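Local structure of prolyl endopeptidase (Myxococcus xanthus, 2BKL) at residues V553-V557 with P558-M562; A647-H651 with G652-Q656; D617-D620 with P621-R625. The protein probably cuts oligopeptides after proline, and far less readily after alanine, as a serine endopeptidase of the S9A family. All coordinates share one frame; numbering follows the deposited sequence.

Contact 1 (V553-V557 with P558-M562)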
ATOM      1  N   VAL A 553       0.774  -9.356 -19.698  1.00  6.03           N
ATOM      2  CA  VAL A 553       0.415  -9.241 -18.285  1.00  5.92           C
ATOM      3  C   VAL A 553       1.700  -9.152 -17.494  1.00  6.10           C
ATOM      4  O   VAL A 553       2.614  -9.988 -17.674  1.00  6.08           O
ATOM      5  CB  VAL A 553      -0.355 -10.470 -17.825  1.00  6.09           C
ATOM      6  CG1 VAL A 553      -0.622 -10.476 -16.321  1.00  6.29           C
ATOM      7  CG2 VAL A 553      -1.656 -10.651 -18.591  1.00  7.16           C
ATOM      8  N   VAL A 554       1.774  -8.177 -16.614  1.00  6.93           N
ATOM      9  CA  VAL A 554       2.838  -8.053 -15.624  1.00  6.82           C
ATOM     10  C   VAL A 554       2.184  -8.231 -14.254  1.00  7.34           C
ATOM     11  O   VAL A 554       1.305  -7.455 -13.879  1.00  6.59           O
ATOM     12  CB  VAL A 554       3.584  -6.708 -15.707  1.00  6.80           C
ATOM     13  CG1 VAL A 554       4.744  -6.701 -14.701  1.00  8.48           C
ATOM     14  CG2 VAL A 554       4.103  -6.461 -17.122  1.00  9.51           C
ATOM     15  N   CYS A 555       2.635  -9.250 -13.510  1.00  5.65           N
ATOM     16  CA  CYS A 555       1.935  -9.703 -12.294  1.00  5.86           C
ATOM     17  C   CYS A 555       2.975  -9.692 -11.198  1.00  7.99           C
ATOM     18  O   CYS A 555       3.913 -10.488 -11.231  1.00  8.53           O
ATOM     19  CB  CYS A 555       1.358 -11.101 -12.545  1.00  6.36           C
ATOM     20  SG  CYS A 555       0.531 -11.853 -11.155  1.00  8.18           S
ATOM     21  N   ALA A 556       2.857  -8.792 -10.235  1.00  7.29           N
ATOM     22  CA  ALA A 556       3.844  -8.606  -9.171  1.00  6.71           C
ATOM     23  C   ALA A 556       3.359  -9.131  -7.839  1.00  5.45           C
ATOM     24  O   ALA A 556       2.185  -8.979  -7.464  1.00  6.52           O
ATOM     25  CB  ALA A 556       4.222  -7.128  -9.024  1.00  7.99           C
ATOM     26  N   VAL A 557       4.303  -9.742  -7.123  1.00  5.32           N
ATOM     27  CA  VAL A 557       4.130 -10.265  -5.756  1.00  6.41           C
ATOM     28  C   VAL A 557       2.690 -10.689  -5.472  1.00  5.68           C
ATOM     29  O   VAL A 557       2.045 -10.158  -4.564  1.00  6.40           O
ATOM     30  CB  VAL A 557       4.687  -9.299  -4.707  1.00  5.95           C
ATOM     31  CG1 VAL A 557       6.225  -9.321  -4.746  1.00  7.09           C
ATOM     32  CG2 VAL A 557       4.158  -7.921  -4.855  1.00  6.81           C
ATOM     33  N   PRO A 558       2.175 -11.653  -6.231  1.00  5.62           N
ATOM     34  CA  PRO A 558       0.722 -11.875  -6.296  1.00  5.74           C
ATOM     35  C   PRO A 558       0.120 -12.911  -5.350  1.00  5.93           C
ATOM     36  O   PRO A 558       0.805 -13.854  -4.912  1.00  6.49           O
ATOM     37  CB  PRO A 558       0.543 -12.385  -7.703  1.00  6.79           C
ATOM     38  CG  PRO A 558       1.810 -13.288  -7.909  1.00  6.25           C
ATOM     39  CD  PRO A 558       2.883 -12.448  -7.255  1.00  6.52           C
ATOM     40  N   LEU A 559      -1.187 -12.787  -5.117  1.00  5.34           N
ATOM     41  CA  LEU A 559      -2.039 -13.874  -4.637  1.00  6.76           C
ATOM     42  C   LEU A 559      -2.707 -14.519  -5.831  1.00  5.91           C
ATOM     43  O   LEU A 559      -3.340 -13.818  -6.627  1.00  5.33           O
ATOM     44  CB  LEU A 559      -3.112 -13.315  -3.696  1.00  7.00           C
ATOM     45  CG  LEU A 559      -2.609 -12.785  -2.362  1.00  7.02           C
ATOM     46  CD1 LEU A 559      -3.645 -11.938  -1.654  1.00 10.57           C
ATOM     47  CD2 LEU A 559      -2.141 -13.943  -1.471  1.00  8.01           C
ATOM     48  N   LEU A 560      -2.597 -15.855  -5.976  1.00  4.84           N
ATOM     49  CA  LEU A 560      -3.149 -16.554  -7.141  1.00  4.14           C
ATOM     50  C   LEU A 560      -3.830 -17.886  -6.836  1.00  6.11           C
ATOM     51  O   LEU A 560      -4.706 -18.276  -7.593  1.00  6.90           O
ATOM     52  CB  LEU A 560      -2.101 -16.713  -8.265  1.00  4.77           C
ATOM     53  CG  LEU A 560      -1.519 -15.422  -8.808  1.00  5.59           C
ATOM     54  CD1 LEU A 560      -0.228 -15.621  -9.556  1.00  6.00           C
ATOM     55  CD2 LEU A 560      -2.499 -14.686  -9.658  1.00  7.20           C
ATOM     56  N   ASP A 561      -3.407 -18.616  -5.790  1.00  5.32           N
ATOM     57  CA  ASP A 561      -4.158 -19.791  -5.322  1.00  4.46           C
ATOM     58  C   ASP A 561      -5.041 -19.334  -4.171  1.00  4.37           C
ATOM     59  O   ASP A 561      -4.583 -19.181  -3.024  1.00  6.41           O
ATOM     60  CB  ASP A 561      -3.231 -20.931  -4.886  1.00  4.99           C
ATOM     61  CG  ASP A 561      -3.967 -22.135  -4.393  1.00  5.08           C
ATOM     62  OD1 ASP A 561      -5.178 -22.027  -4.076  1.00  6.40           O
ATOM     63  OD2 ASP A 561      -3.368 -23.254  -4.281  1.00  7.40           O
ATOM     64  N   MET A 562      -6.293 -19.032  -4.488  1.00  5.18           N
ATOM     65  CA  MET A 562      -7.193 -18.433  -3.501  1.00  6.13           C
ATOM     66  C   MET A 562      -7.898 -19.484  -2.656  1.00  6.74           C
ATOM     67  O   MET A 562      -8.590 -19.154  -1.720  1.00  6.87           O
ATOM     68  CB  MET A 562      -8.194 -17.498  -4.177  1.00  6.05           C
ATOM     69  CG  MET A 562      -7.504 -16.350  -4.868  1.00  7.52           C
ATOM     70  SD  MET A 562      -6.539 -15.291  -3.759  1.00  7.94           S
ATOM     71  CE  MET A 562      -7.764 -14.646  -2.718  1.00 10.26           C
TER
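Between Cys555 and Pro558 the chain runs out of strand 552-556 and turns sharply. This is an inner strand of the mixed sheet of the alpha/beta-hydrolase fold, and the turn lies at its carboxyl end. The strand is extended as far as Ala556; Val557 then takes left-handed backbone angles (phi 29°, psi 61°), which bend the chain, and residues 558-562 continue as irregular loop. Ala556 O packs 2.9 Å from Pro558 N, a nitrogen without a proton to give, so this close approach is not a hydrogen bond. The inner side of the bend is filled by Cys555, whose SG is anti to the backbone N (chi1 177°) and reaches forward to the CB-CG side of the proline ring. SG lies 3.5 Å from Pro558 CB and 3.8 Å from Pro558 CG. Val557 points away from the loop that follows, though its CB lies 3.8 Å from Pro558 N. Cys555 and Leu560 both reach Met610 on the adjoining strand 607-613, and Val539 of helix 534-545 also meets Cys555. Leu559 projects to the other side of the loop and touches the bound Z-Ala-Pro. Leu560 instead turns back toward the strand and closes the inner side from beyond the proline, with its CD1 methyl 4.2 Å from Cys555 SG.

Contact 2 (A647-H651 with G652-Q656)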
ATOM      1  N   ALA A 647      16.249 -10.106  -5.835  1.00  9.72           N
ATOM      2  CA  ALA A 647      17.050 -10.496  -4.702  1.00  9.40           C
ATOM      3  C   ALA A 647      16.957  -9.482  -3.558  1.00 10.58           C
ATOM      4  O   ALA A 647      16.785  -8.293  -3.793  1.00 11.60           O
ATOM      5  CB  ALA A 647      18.496 -10.674  -5.124  1.00 11.33           C
ATOM      6  N   ASN A 648      17.051  -9.985  -2.341  1.00 11.00           N
ATOM      7  CA  ASN A 648      17.045  -9.183  -1.126  1.00 11.29           C
ATOM      8  C   ASN A 648      15.895  -8.213  -1.084  1.00 10.06           C
ATOM      9  O   ASN A 648      16.065  -7.037  -0.826  1.00 10.10           O
ATOM     10  CB  ASN A 648      18.389  -8.482  -0.979  1.00 14.68           C
ATOM     11  CG  ASN A 648      19.531  -9.471  -0.960  1.00 14.68           C
ATOM     12  OD1 ASN A 648      19.584 -10.342  -0.106  1.00 21.16           O
ATOM     13  ND2 ASN A 648      20.391  -9.381  -1.934  1.00 19.61           N
ATOM     14  N   ALA A 649      14.709  -8.741  -1.332  1.00  7.96           N
ATOM     15  CA  ALA A 649      13.548  -7.910  -1.531  1.00  7.94           C
ATOM     16  C   ALA A 649      12.355  -8.404  -0.734  1.00  9.11           C
ATOM     17  O   ALA A 649      12.006  -9.579  -0.777  1.00  8.85           O
ATOM     18  CB  ALA A 649      13.194  -7.860  -3.006  1.00  9.83           C
ATOM     19  N   GLY A 650      11.728  -7.476  -0.021  1.00  9.62           N
ATOM     20  CA  GLY A 650      10.437  -7.695   0.597  1.00  9.68           C
ATOM     21  C   GLY A 650       9.298  -7.404  -0.359  1.00  9.68           C
ATOM     22  O   GLY A 650       9.501  -7.224  -1.570  1.00  9.75           O
ATOM     23  N   HIS A 651       8.106  -7.352   0.215  1.00 10.00           N
ATOM     24  CA  HIS A 651       6.862  -7.179  -0.524  1.00 11.54           C
ATOM     25  C   HIS A 651       6.876  -5.938  -1.393  1.00 12.52           C
ATOM     26  O   HIS A 651       6.320  -5.934  -2.502  1.00 12.61           O
ATOM     27  CB  HIS A 651       5.680  -7.116   0.432  1.00 12.16           C
ATOM     28  CG  HIS A 651       4.365  -7.166  -0.267  1.00 13.45           C
ATOM     29  ND1 HIS A 651       3.969  -8.263  -0.993  1.00 14.09           N
ATOM     30  CD2 HIS A 651       3.389  -6.238  -0.410  1.00 16.15           C
ATOM     31  CE1 HIS A 651       2.799  -8.014  -1.559  1.00 16.05           C
ATOM     32  NE2 HIS A 651       2.410  -6.804  -1.199  1.00 14.51           N
ATOM     33  N   GLY A 652       7.542  -4.891  -0.930  1.00 10.74           N
ATOM     34  CA  GLY A 652       7.637  -3.670  -1.702  1.00 11.30           C
ATOM     35  C   GLY A 652       8.963  -3.463  -2.415  1.00 12.71           C
ATOM     36  O   GLY A 652       9.271  -2.340  -2.783  1.00 14.43           O
ATOM     37  N   GLY A 653       9.750  -4.513  -2.610  1.00 10.44           N
ATOM     38  CA  GLY A 653      11.020  -4.412  -3.312  1.00 10.99           C
ATOM     39  C   GLY A 653      12.236  -4.310  -2.394  1.00  9.40           C
ATOM     40  O   GLY A 653      12.131  -4.465  -1.172  1.00  9.97           O
ATOM     41  N   ALA A 654      13.387  -4.000  -2.981  1.00  9.91           N
ATOM     42  CA  ALA A 654      14.684  -4.081  -2.318  1.00 10.52           C
ATOM     43  C   ALA A 654      15.099  -2.760  -1.684  1.00  9.18           C
ATOM     44  O   ALA A 654      16.102  -2.715  -0.983  1.00 11.84           O
ATOM     45  CB  ALA A 654      15.769  -4.540  -3.303  1.00 12.91           C
ATOM     46  N   ASP A 655      14.353  -1.684  -1.936  1.00  9.55           N
ATOM     47  CA  ASP A 655      14.713  -0.361  -1.394  1.00  9.88           C
ATOM     48  C   ASP A 655      16.122   0.062  -1.785  1.00 11.12           C
ATOM     49  O   ASP A 655      16.915   0.499  -0.948  1.00 10.54           O
ATOM     50  CB  ASP A 655      14.582  -0.348   0.134  1.00 10.72           C
ATOM     51  CG  ASP A 655      14.782   1.027   0.741  1.00 14.49           C
ATOM     52  OD1 ASP A 655      14.491   2.072   0.108  1.00 12.39           O
ATOM     53  OD2 ASP A 655      15.199   1.113   1.905  1.00 17.19           O
ATOM     54  N   GLN A 656      16.412  -0.059  -3.074  1.00  9.87           N
ATOM     55  CA  GLN A 656      17.702   0.287  -3.662  1.00 10.80           C
ATOM     56  C   GLN A 656      17.382   0.881  -5.016  1.00  8.99           C
ATOM     57  O   GLN A 656      16.861   0.163  -5.887  1.00  9.30           O
ATOM     58  CB  GLN A 656      18.575  -0.960  -3.874  1.00 13.93           C
ATOM     59  CG  GLN A 656      19.238  -1.523  -2.633  1.00 17.28           C
ATOM     60  CD  GLN A 656      20.383  -0.648  -2.153  1.00 17.77           C
ATOM     61  OE1 GLN A 656      20.193   0.153  -1.263  1.00 23.41           O
ATOM     62  NE2 GLN A 656      21.572  -0.801  -2.744  1.00 22.64           N
TER
HETATM   63  O   HOH W   1      17.392  -4.917   0.119  1.00 20.29           O
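Ala649 and Ala654 lie side by side across a tight hairpin-like reversal, their methyls 4.2 Å apart from CB to CB, while the His651 side chain stands out from its tip. The run 647-651 and the returning 652-654 point 158° apart, nearly antiparallel. A type I beta turn from Gly650 to Gly653 makes the reversal, with His651 and Gly652 at its corners. Gly653 N donates to Gly650 O over 2.9 Å, rising 60° out of the carbonyl plane; the return bond, Gly650 N to Gly653 O at 3.2 Å, is weak. These two bonds form a single antiparallel bridge. A side chain on Gly653 would be jammed against the carbonyl oxygen of Gly652. Beyond the bridge the alanine methyls rest on backbone of the opposite arm: Ala649 CB is 3.7 Å from Gly653 C, and Ala654 CB lies 3.5 Å from Asn648 O. Asn648 O also meets a water at 2.7 Å, which sits 2.8 Å from Ala654 O and so joins the two arms where they diverge. At the tip, CB of His651 points away from the returning arm, and CG, anti to the backbone N (chi1 -171°), lies beside the carbonyl carbon, 4.0 Å from Gly652 N. ND1 is hydrogen-bonded to Asp616 and the ring touches Ser533 and the bound Z-Ala-Pro, consistent with the histidine of a Ser-His-Asp catalytic triad. Asp614, just past strand 607-613, accepts from the backbone N-H groups of Asn648 and Ala649. Asp655 reaches Lys93 and Ser122 in the propeller part of the chain. The whole loop joins edge strand 641-646 to helix 657-674, with Gln656 at that helix's N-cap position.

Contact 3 (D617-D620 with P621-R625); sequences DRVD and PMHAR. With ZAH (N-[(benzyloxy)carbonyl]-L-alanyl-L-proline), chain C.
Asp620 folds back over the start of helix 622-632 and caps it: OD1 receives Met622 N at 2.9 Å, using the lone pair directed away from OD2. With CG anti to the backbone N (chi1 -162°), the carboxylate swings across Pro621 to reach that N-H, closing an Asx turn. The close-packed side is completed by His623, whose ring edge brings CD2 to 3.2 Å from Asp620 O; the bond from His623 N to the same oxygen is weak, at 3.5 Å. The other side is looser and water-mediated. A water lies 2.7 Å from Asp620 OD1 and 2.9 Å from Arg625 NH2, linking charges that do not meet directly. Upstream, Arg618 faces the bound Z-Ala-Pro: NH1 donates to its alanyl carbonyl O9 at 2.8 Å (158°), and benzyl C24 lies over one guanidinium face, while NE is paired with Asp145. Shortening Arg618 to alanine removes the guanidinium, which would probably leave O9 without this donor, take away the flat group beneath C24, and strip Asp145 of its charge partner. Val619 CG2 packs 3.8 Å from proline atom C4. An Asx-capped helix thus follows on a wall of the prolyl endopeptidase substrate pocket.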
ATOM      1  N   ASP A 617       7.661 -11.700   3.073  1.00  8.53           N
ATOM      2  CA  ASP A 617       7.088 -12.327   4.270  1.00  9.72           C
ATOM      3  C   ASP A 617       5.642 -11.906   4.558  1.00  9.71           C
ATOM      4  O   ASP A 617       5.119 -12.085   5.663  1.00 11.10           O
ATOM      5  CB  ASP A 617       7.980 -12.101   5.525  1.00  8.92           C
ATOM      6  CG  ASP A 617       8.182 -10.635   5.881  1.00 10.86           C
ATOM      7  OD1 ASP A 617       7.808  -9.751   5.085  1.00  8.68           O
ATOM      8  OD2 ASP A 617       8.732 -10.320   6.991  1.00 10.57           O
ATOM      9  N   ARG A 618       4.993 -11.365   3.556  1.00  8.77           N
ATOM     10  CA  ARG A 618       3.587 -10.983   3.643  1.00  8.52           C
ATOM     11  C   ARG A 618       2.763 -11.875   2.727  1.00  7.42           C
ATOM     12  O   ARG A 618       1.912 -12.636   3.197  1.00  7.47           O
ATOM     13  CB  ARG A 618       3.418  -9.513   3.292  1.00  8.39           C
ATOM     14  CG  ARG A 618       2.041  -8.979   3.667  1.00 10.15           C
ATOM     15  CD  ARG A 618       1.735  -7.519   3.310  1.00 11.39           C
ATOM     16  NE  ARG A 618       2.756  -6.601   3.805  1.00 10.66           N
ATOM     17  CZ  ARG A 618       2.795  -5.298   3.523  1.00 14.32           C
ATOM     18  NH1 ARG A 618       1.838  -4.713   2.821  1.00 15.91           N
ATOM     19  NH2 ARG A 618       3.799  -4.551   3.968  1.00 15.96           N
ATOM     20  N   VAL A 619       3.020 -11.763   1.420  1.00  6.82           N
ATOM     21  CA  VAL A 619       2.399 -12.586   0.396  1.00  7.01           C
ATOM     22  C   VAL A 619       3.345 -13.692   0.004  1.00  5.73           C
ATOM     23  O   VAL A 619       4.432 -13.449  -0.523  1.00  7.61           O
ATOM     24  CB  VAL A 619       2.036 -11.734  -0.841  1.00  7.61           C
ATOM     25  CG1 VAL A 619       1.576 -12.618  -2.015  1.00  6.85           C
ATOM     26  CG2 VAL A 619       0.937 -10.711  -0.470  1.00  8.13           C
ATOM     27  N   ASP A 620       2.968 -14.930   0.261  1.00  6.66           N
ATOM     28  CA  ASP A 620       3.905 -16.014   0.058  1.00  6.63           C
ATOM     29  C   ASP A 620       4.318 -16.129  -1.405  1.00  6.64           C
ATOM     30  O   ASP A 620       3.454 -16.104  -2.288  1.00  7.49           O
ATOM     31  CB  ASP A 620       3.294 -17.321   0.543  1.00  7.87           C
ATOM     32  CG  ASP A 620       4.319 -18.373   0.771  1.00 10.16           C
ATOM     33  OD1 ASP A 620       4.849 -18.871  -0.231  1.00  8.51           O
ATOM     34  OD2 ASP A 620       4.666 -18.731   1.920  1.00 14.46           O
ATOM     35  N   PRO A 621       5.616 -16.203  -1.686  1.00  6.31           N
ATOM     36  CA  PRO A 621       6.079 -16.361  -3.070  1.00  6.29           C
ATOM     37  C   PRO A 621       5.601 -17.619  -3.783  1.00  5.45           C
ATOM     38  O   PRO A 621       5.718 -17.697  -4.979  1.00  6.60           O
ATOM     39  CB  PRO A 621       7.607 -16.362  -2.919  1.00  7.34           C
ATOM     40  CG  PRO A 621       7.843 -15.562  -1.628  1.00  9.35           C
ATOM     41  CD  PRO A 621       6.744 -16.036  -0.749  1.00  7.95           C
ATOM     42  N   MET A 622       5.001 -18.573  -3.082  1.00  6.21           N
ATOM     43  CA  MET A 622       4.588 -19.811  -3.746  1.00  6.74           C
ATOM     44  C   MET A 622       3.523 -19.546  -4.835  1.00  6.31           C
ATOM     45  O   MET A 622       3.436 -20.285  -5.795  1.00  6.48           O
ATOM     46  CB  MET A 622       4.095 -20.861  -2.743  1.00  7.78           C
ATOM     47  CG  MET A 622       2.750 -20.584  -2.099  1.00  8.06           C
ATOM     48  SD  MET A 622       1.397 -21.148  -3.111  1.00  9.08           S
ATOM     49  CE  MET A 622       0.003 -20.986  -2.021  1.00 11.71           C
ATOM     50  N   HIS A 623       2.702 -18.516  -4.674  1.00  6.10           N
ATOM     51  CA  HIS A 623       1.649 -18.268  -5.620  1.00  4.63           C
ATOM     52  C   HIS A 623       2.204 -18.051  -7.021  1.00  5.92           C
ATOM     53  O   HIS A 623       1.737 -18.644  -7.978  1.00  6.06           O
ATOM     54  CB  HIS A 623       0.812 -17.029  -5.236  1.00  5.59           C
ATOM     55  CG  HIS A 623       0.042 -17.177  -3.968  1.00  4.37           C
ATOM     56  ND1 HIS A 623      -1.205 -17.760  -3.914  1.00  6.22           N
ATOM     57  CD2 HIS A 623       0.347 -16.806  -2.690  1.00  4.81           C
ATOM     58  CE1 HIS A 623      -1.642 -17.721  -2.667  1.00  6.16           C
ATOM     59  NE2 HIS A 623      -0.717 -17.158  -1.905  1.00  5.67           N
ATOM     60  N   ALA A 624       3.224 -17.213  -7.132  1.00  5.08           N
ATOM     61  CA  ALA A 624       3.819 -16.917  -8.424  1.00  5.40           C
ATOM     62  C   ALA A 624       4.489 -18.165  -9.008  1.00  6.06           C
ATOM     63  O   ALA A 624       4.456 -18.398 -10.193  1.00  7.94           O
ATOM     64  CB  ALA A 624       4.821 -15.784  -8.244  1.00  7.55           C
ATOM     65  N   ARG A 625       5.109 -18.985  -8.173  1.00  6.14           N
ATOM     66  CA  ARG A 625       5.742 -20.200  -8.689  1.00  4.76           C
ATOM     67  C   ARG A 625       4.723 -21.154  -9.287  1.00  5.29           C
ATOM     68  O   ARG A 625       4.898 -21.655 -10.404  1.00  6.19           O
ATOM     69  CB  ARG A 625       6.508 -20.937  -7.590  1.00  5.62           C
ATOM     70  CG  ARG A 625       7.642 -20.179  -6.933  1.00  6.14           C
ATOM     71  CD  ARG A 625       8.642 -21.063  -6.144  1.00  5.95           C
ATOM     72  NE  ARG A 625       8.101 -21.568  -4.885  1.00  6.32           N
ATOM     73  CZ  ARG A 625       8.177 -20.980  -3.696  1.00  6.17           C
ATOM     74  NH1 ARG A 625       8.743 -19.801  -3.554  1.00  8.16           N
ATOM     75  NH2 ARG A 625       7.670 -21.583  -2.616  1.00  6.96           N
TER
HETATM   76  C1  ZAH C1533      -1.202  -6.761  -1.225  1.00 16.72           C
HETATM   77  O2  ZAH C1533      -2.381  -6.318  -1.859  1.00 12.44           O
HETATM   78  C3  ZAH C1533      -1.473  -7.517   0.097  1.00 12.82           C
HETATM   79  C4  ZAH C1533      -2.274  -8.801  -0.135  1.00 11.77           C
HETATM   80  C5  ZAH C1533      -3.743  -8.430   0.025  1.00  9.40           C
HETATM   81  C6  ZAH C1533      -3.792  -7.204   0.898  1.00  9.32           C
HETATM   82  N7  ZAH C1533      -2.393  -6.815   1.020  1.00 10.44           N
HETATM   83  C8  ZAH C1533      -1.989  -5.831   1.820  1.00 11.61           C
HETATM   84  O9  ZAH C1533      -0.690  -5.605   1.912  1.00 12.23           O
HETATM   85  C10 ZAH C1533      -2.939  -5.169   2.842  1.00  9.52           C
HETATM   86  C11 ZAH C1533      -3.639  -4.076   2.035  1.00 10.36           C
HETATM   87  N14 ZAH C1533      -2.221  -4.554   3.931  1.00 12.44           N
HETATM   88  C15 ZAH C1533      -1.680  -5.274   4.885  1.00 13.25           C
HETATM   89  O16 ZAH C1533      -1.842  -6.570   4.942  1.00 10.27           O
HETATM   90  O17 ZAH C1533      -0.930  -4.594   5.900  1.00 17.86           O
HETATM   91  C18 ZAH C1533      -0.236  -5.477   6.817  1.00 22.51           C
HETATM   92  C19 ZAH C1533       0.773  -4.721   7.688  1.00 25.48           C
HETATM   93  C20 ZAH C1533       0.307  -3.779   8.615  1.00 27.08           C
HETATM   94  C21 ZAH C1533       1.215  -3.076   9.405  1.00 27.90           C
HETATM   95  C22 ZAH C1533       2.584  -3.332   9.285  1.00 28.90           C
HETATM   96  C23 ZAH C1533       3.053  -4.288   8.380  1.00 27.53           C
HETATM   97  C24 ZAH C1533       2.145  -4.980   7.579  1.00 28.07           C
HETATM   98  O   HOH W   2       3.448 -14.756  -4.811  1.00 13.17           O
HETATM   99  O   HOH W   3       7.304 -20.033  -0.203  1.00 19.24           O

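Along the chain come contacts 1, 3 and 2. Contact 1 spans the end of strand 552-556 and the loop after it, contact 3 the loop after strand 607-613 and the start of helix 622-632, contact 2 the loop after strand 641-646; the three strands are parallel neighbours in the hydrolase sheet. Centres are about 9 Å apart for contacts 1 and 3, 14 Å for contacts 2 and 3, and 17 Å for contacts 1 and 2. Contacts 1 and 3 share a probable hydrogen bond, Asp561 N to His623 ND1 at 3.0 Å. His651 CE1 is 3.6 Å from Val557 CG2 and 3.5 Å from Val619 CG2. Three connections thus meet at the presumed catalytic histidine of the ligand pocket.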